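Local coordinates for protein phosphatidylserine synthase (Haemophilus influenzae, PDB 3HSI) that belongs to the phospholipase D superfamily, carries two sequence regions of that family in one chain and associates as a two-chain assembly, at residues E136-L141 against W387-E392; I132-V137 against N218-R223. All blocks are in the same frame, centred on the assembly; numbering follows the deposited sequence.

How the contacts relate
Contacts 1 and 2 both start from the loop between strands 127-130 and 141-142, share Glu136 and Val137, and have centres about 9 Å apart. Arg223 links them: in addition to its bond in contact 2, its NH1 probably donates to Leu389 O of contact 1 at 3.0 Å. Within the loop, a second probable hydrogen bond runs from Asn133 ND2 to Phe138 O, 2.8 Å long. Contact 1 leads directly into His142, which opens the HxK signature of the phospholipase D active-site motif, whereas contact 2 lies farther back in the loop, against helix 216-229. Both contacts also touch the second subunit, where Arg388 of that chain approaches Phe138 and Asn133.

Contact 1. Residues E136-L141 against W387-E392; sequences EVFGVL and WRLDAE
The approach to the first HxK signature of this phospholipase D-type protein runs alongside the residues that lead into strand 391-398, joining the active-site motif region to the PLD-like region later in the chain. Glu136 O accepts Gly139 N, closing the 3-10 turn. Val137 O rests on Leu389 CD1 at 3.6 Å. At Phe138, the carbonyl O lies 3.6 Å from Leu389 CB, while the ring crosses the leucine obliquely, CD2 to CD2 at 4.1 Å; Arg388 of the second subunit makes a cation-pi contact with this ring. Gly139 passes tightly, its CA 3.4 Å from Leu389 O and also against Asp390 OD1; with no side chain, Gly139 lets the two backbones come this close. Val140 is gripped at both backbone polar atoms. Its N donates to Asp390 OD1 (3.1 Å) from above the carboxylate plane, 46° out of it, and Arg385 holds the same oxygen in a salt bridge. Its O accepts Ala391 N at 3.1 Å, almost straight at 169° and nearly along the C=O axis. Leu141 then enters a parallel bridge with Ala391, their CA atoms 5.3 Å apart, and its N donates to Asp90 OD1.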
# COMPACT_ATOMS: atom_id res chain seq x y z
N GLU C 136 8.78 6.48 -1.01
CA GLU C 136 9.20 5.76 -2.21
C GLU C 136 8.49 4.40 -2.39
O GLU C 136 8.05 4.08 -3.49
CB GLU C 136 10.73 5.60 -2.24
CG GLU C 136 11.25 5.03 -3.55
CD GLU C 136 12.76 5.15 -3.75
OE1 GLU C 136 13.46 5.74 -2.89
OE2 GLU C 136 13.26 4.65 -4.79
N VAL C 137 8.36 3.63 -1.31
CA VAL C 137 7.83 2.28 -1.42
C VAL C 137 6.39 2.26 -1.91
O VAL C 137 5.98 1.31 -2.55
CB VAL C 137 7.99 1.47 -0.07
CG1 VAL C 137 7.14 2.04 1.02
CG2 VAL C 137 7.64 0.01 -0.29
N PHE C 138 5.63 3.32 -1.63
CA PHE C 138 4.23 3.39 -2.03
C PHE C 138 4.00 4.12 -3.35
O PHE C 138 2.86 4.42 -3.68
CB PHE C 138 3.41 4.09 -0.97
CG PHE C 138 3.08 3.24 0.24
CD1 PHE C 138 3.81 3.39 1.42
CD2 PHE C 138 1.98 2.38 0.22
CE1 PHE C 138 3.47 2.64 2.58
CE2 PHE C 138 1.63 1.62 1.38
CZ PHE C 138 2.38 1.76 2.55
N GLY C 139 5.07 4.44 -4.08
CA GLY C 139 4.93 4.83 -5.51
C GLY C 139 6.04 5.71 -6.04
O GLY C 139 6.46 6.64 -5.37
N VAL C 140 6.50 5.41 -7.25
CA VAL C 140 7.54 6.19 -7.95
C VAL C 140 7.11 6.60 -9.38
O VAL C 140 6.14 6.07 -9.96
CB VAL C 140 8.90 5.40 -8.04
CG1 VAL C 140 9.36 4.99 -6.63
CG2 VAL C 140 8.74 4.15 -8.88
N LEU C 141 7.88 7.53 -9.95
CA LEU C 141 7.65 7.99 -11.27
C LEU C 141 8.16 6.96 -12.28
O LEU C 141 9.36 6.78 -12.46
CB LEU C 141 8.33 9.35 -11.46
CG LEU C 141 8.22 9.98 -12.86
CD1 LEU C 141 6.77 10.40 -13.15
CD2 LEU C 141 9.17 11.17 -12.98
N TRP C 387 0.27 -2.00 -10.75
CA TRP C 387 -1.20 -1.98 -10.68
C TRP C 387 -1.80 -1.12 -9.56
O TRP C 387 -3.03 -0.93 -9.49
CB TRP C 387 -1.76 -3.40 -10.59
CG TRP C 387 -2.42 -3.82 -11.87
CD1 TRP C 387 -3.75 -4.11 -12.06
CD2 TRP C 387 -1.79 -3.97 -13.15
NE1 TRP C 387 -3.98 -4.43 -13.39
CE2 TRP C 387 -2.79 -4.35 -14.07
CE3 TRP C 387 -0.47 -3.80 -13.62
CZ2 TRP C 387 -2.51 -4.57 -15.43
CZ3 TRP C 387 -0.20 -4.01 -14.96
CH2 TRP C 387 -1.21 -4.40 -15.85
N ARG C 388 -0.96 -0.61 -8.67
CA ARG C 388 -1.54 0.04 -7.52
C ARG C 388 -0.75 1.23 -7.08
O ARG C 388 -1.33 2.24 -6.68
CB ARG C 388 -1.64 -0.99 -6.38
CG ARG C 388 -2.35 -0.53 -5.17
CD ARG C 388 -2.21 -1.57 -4.05
NE ARG C 388 -3.10 -2.74 -4.17
CZ ARG C 388 -2.81 -3.87 -4.81
NH1 ARG C 388 -1.64 -4.03 -5.44
NH2 ARG C 388 -3.69 -4.87 -4.84
N LEU C 389 0.57 1.12 -7.13
CA LEU C 389 1.41 2.13 -6.51
C LEU C 389 2.03 3.14 -7.48
O LEU C 389 2.03 4.34 -7.20
CB LEU C 389 2.50 1.48 -5.65
CG LEU C 389 2.00 0.44 -4.64
CD1 LEU C 389 3.16 -0.31 -3.99
CD2 LEU C 389 1.11 1.10 -3.58
N ASP C 390 2.53 2.68 -8.63
CA ASP C 390 3.42 3.56 -9.45
C ASP C 390 2.70 4.35 -10.56
O ASP C 390 1.61 3.98 -10.99
CB ASP C 390 4.58 2.78 -10.05
CG ASP C 390 5.45 2.08 -8.99
OD1 ASP C 390 5.53 2.53 -7.83
OD2 ASP C 390 6.09 1.06 -9.32
N ALA C 391 3.32 5.45 -11.00
CA ALA C 391 2.73 6.21 -12.08
C ALA C 391 3.34 5.72 -13.39
O ALA C 391 4.56 5.66 -13.53
CB ALA C 391 2.92 7.72 -11.87
N GLU C 392 2.47 5.32 -14.31
CA GLU C 392 2.89 4.65 -15.54
C GLU C 392 2.33 5.31 -16.78
O GLU C 392 1.30 6.02 -16.72
CB GLU C 392 2.41 3.18 -15.53
CG GLU C 392 2.71 2.40 -14.24
CD GLU C 392 4.09 1.76 -14.26
OE1 GLU C 392 4.84 1.97 -15.24
OE2 GLU C 392 4.43 1.04 -13.30

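Contact 2. Residues I132-V137 against N218-R223; sequences INTREV and NIRAYR
Arg223 NH1 is held by two backbone carbonyls, Ile132 O in the loop and Leu389 O from the PLD-like region, while NH2 bonds weakly to Arg388 O of the same chain, so that an arginine of helix 216-229 ties this helix to the loop leading into the phospholipase D active-site motif. The bond to Ile132 O is short and straight, 2.9 Å from NH1 with 168° at the hydrogen. The oxygen lies at the guanidinium edge, in its plane, although NH1 stands above the carbonyl plane of Ile132. An extended chain makes this reach possible: CG is anti to the backbone N (chi1 175°), and the chain continues straight to NE, carrying CD past Ile132 O at 3.2 Å.

Over one face of the guanidinium, toward its rim, lies Asn133 ND2, 3.4 Å from Arg223 CZ, the amide plane turned only 17° from that of the guanidinium. Both groups are donors and do not bond each other; ND2 instead donates one N-H to Phe138 O. On the other branch, OD1 accepts Thr134 N in the carbonyl plane at 2.8 Å. Together these bonds fix the turn of the amide.

One helical turn earlier, Ile219 points at the loop backbone. Its CG2, anti to the backbone N, presses against Asn133 C at 3.3 Å and meets Thr134 CG2 at 3.9 Å. Thr134 CG2 also touches NH2 of Arg220, whose chain bends at chi3; the methyl meets this guanidinium obliquely. Next to Arg223 on the helix, Tyr222 bonds through OH to Leu195 O, and Ile132 CD1 touches its ring obliquely, 4.3 Å from CE2.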
# COMPACT_ATOMS: atom_id res chain seq x y z
N ILE C 132 5.56 10.68 -6.30
CA ILE C 132 4.32 9.99 -6.64
C ILE C 132 3.61 9.49 -5.37
O ILE C 132 2.43 9.10 -5.40
CB ILE C 132 4.60 8.86 -7.64
CG1 ILE C 132 5.02 9.48 -8.99
CG2 ILE C 132 3.41 7.92 -7.79
CD1 ILE C 132 4.02 10.53 -9.53
N ASN C 133 4.31 9.52 -4.26
CA ASN C 133 3.69 9.24 -2.97
C ASN C 133 4.62 9.79 -1.93
O ASN C 133 5.72 10.23 -2.27
CB ASN C 133 3.45 7.73 -2.75
CG ASN C 133 2.18 7.47 -1.95
OD1 ASN C 133 1.83 8.23 -1.04
ND2 ASN C 133 1.48 6.40 -2.28
N THR C 134 4.20 9.74 -0.67
CA THR C 134 4.91 10.36 0.45
C THR C 134 6.13 9.55 0.87
O THR C 134 7.02 10.06 1.56
CB THR C 134 3.98 10.55 1.67
OG1 THR C 134 3.51 9.28 2.11
CG2 THR C 134 2.78 11.43 1.33
N ARG C 135 6.15 8.28 0.46
CA ARG C 135 7.27 7.36 0.65
C ARG C 135 7.51 6.59 -0.64
O ARG C 135 6.56 6.08 -1.26
CB ARG C 135 6.98 6.38 1.78
CG ARG C 135 7.60 6.83 3.10
CD ARG C 135 6.59 6.85 4.20
NE ARG C 135 7.07 7.59 5.37
CZ ARG C 135 6.31 8.39 6.13
NH1 ARG C 135 5.02 8.58 5.84
NH2 ARG C 135 6.85 9.02 7.19
N GLU C 136 8.78 6.48 -1.01
CA GLU C 136 9.20 5.76 -2.21
C GLU C 136 8.49 4.40 -2.39
O GLU C 136 8.05 4.08 -3.49
CB GLU C 136 10.73 5.60 -2.24
CG GLU C 136 11.25 5.03 -3.55
CD GLU C 136 12.76 5.15 -3.75
OE1 GLU C 136 13.46 5.74 -2.89
OE2 GLU C 136 13.26 4.65 -4.79
N VAL C 137 8.36 3.63 -1.31
CA VAL C 137 7.83 2.28 -1.42
C VAL C 137 6.39 2.26 -1.91
O VAL C 137 5.98 1.31 -2.55
CB VAL C 137 7.99 1.47 -0.07
CG1 VAL C 137 7.14 2.04 1.02
CG2 VAL C 137 7.64 0.01 -0.29
N ASN C 218 1.07 18.11 0.58
CA ASN C 218 1.08 18.51 -0.81
C ASN C 218 1.23 17.31 -1.71
O ASN C 218 0.55 17.22 -2.73
CB ASN C 218 2.20 19.50 -1.05
CG ASN C 218 2.02 20.74 -0.23
OD1 ASN C 218 1.12 21.55 -0.51
ND2 ASN C 218 2.85 20.90 0.80
N ILE C 219 2.13 16.39 -1.32
CA ILE C 219 2.35 15.16 -2.08
C ILE C 219 1.02 14.41 -2.22
O ILE C 219 0.63 14.05 -3.33
CB ILE C 219 3.39 14.18 -1.41
CG1 ILE C 219 4.80 14.80 -1.19
CG2 ILE C 219 3.44 12.87 -2.18
CD1 ILE C 219 5.30 15.64 -2.30
N ARG C 220 0.35 14.18 -1.08
CA ARG C 220 -0.94 13.52 -1.03
C ARG C 220 -1.95 14.13 -1.99
O ARG C 220 -2.49 13.43 -2.82
CB ARG C 220 -1.53 13.56 0.40
CG ARG C 220 -1.53 12.25 1.11
CD ARG C 220 -2.40 12.30 2.41
NE ARG C 220 -1.84 13.23 3.40
CZ ARG C 220 -0.74 13.00 4.12
NH1 ARG C 220 -0.31 13.92 4.97
NH2 ARG C 220 -0.09 11.84 4.00
N ALA C 221 -2.24 15.42 -1.85
CA ALA C 221 -3.14 16.11 -2.79
C ALA C 221 -2.69 16.00 -4.26
O ALA C 221 -3.50 15.89 -5.18
CB ALA C 221 -3.28 17.59 -2.39
N TYR C 222 -1.39 16.03 -4.49
CA TYR C 222 -0.91 15.91 -5.87
C TYR C 222 -1.18 14.53 -6.45
O TYR C 222 -1.57 14.42 -7.60
CB TYR C 222 0.57 16.15 -5.90
CG TYR C 222 1.28 15.84 -7.18
CD1 TYR C 222 1.11 16.62 -8.31
CD2 TYR C 222 2.22 14.79 -7.23
CE1 TYR C 222 1.83 16.35 -9.49
CE2 TYR C 222 2.95 14.53 -8.37
CZ TYR C 222 2.77 15.32 -9.50
OH TYR C 222 3.49 15.05 -10.64
N ARG C 223 -0.95 13.49 -5.65
CA ARG C 223 -1.11 12.11 -6.13
C ARG C 223 -2.57 11.92 -6.46
O ARG C 223 -2.92 11.46 -7.54
CB ARG C 223 -0.68 11.09 -5.04
CG ARG C 223 -0.92 9.63 -5.40
CD ARG C 223 -0.53 8.67 -4.24
NE ARG C 223 -0.96 7.30 -4.53
CZ ARG C 223 -0.26 6.40 -5.22
NH1 ARG C 223 0.93 6.68 -5.71
NH2 ARG C 223 -0.80 5.22 -5.46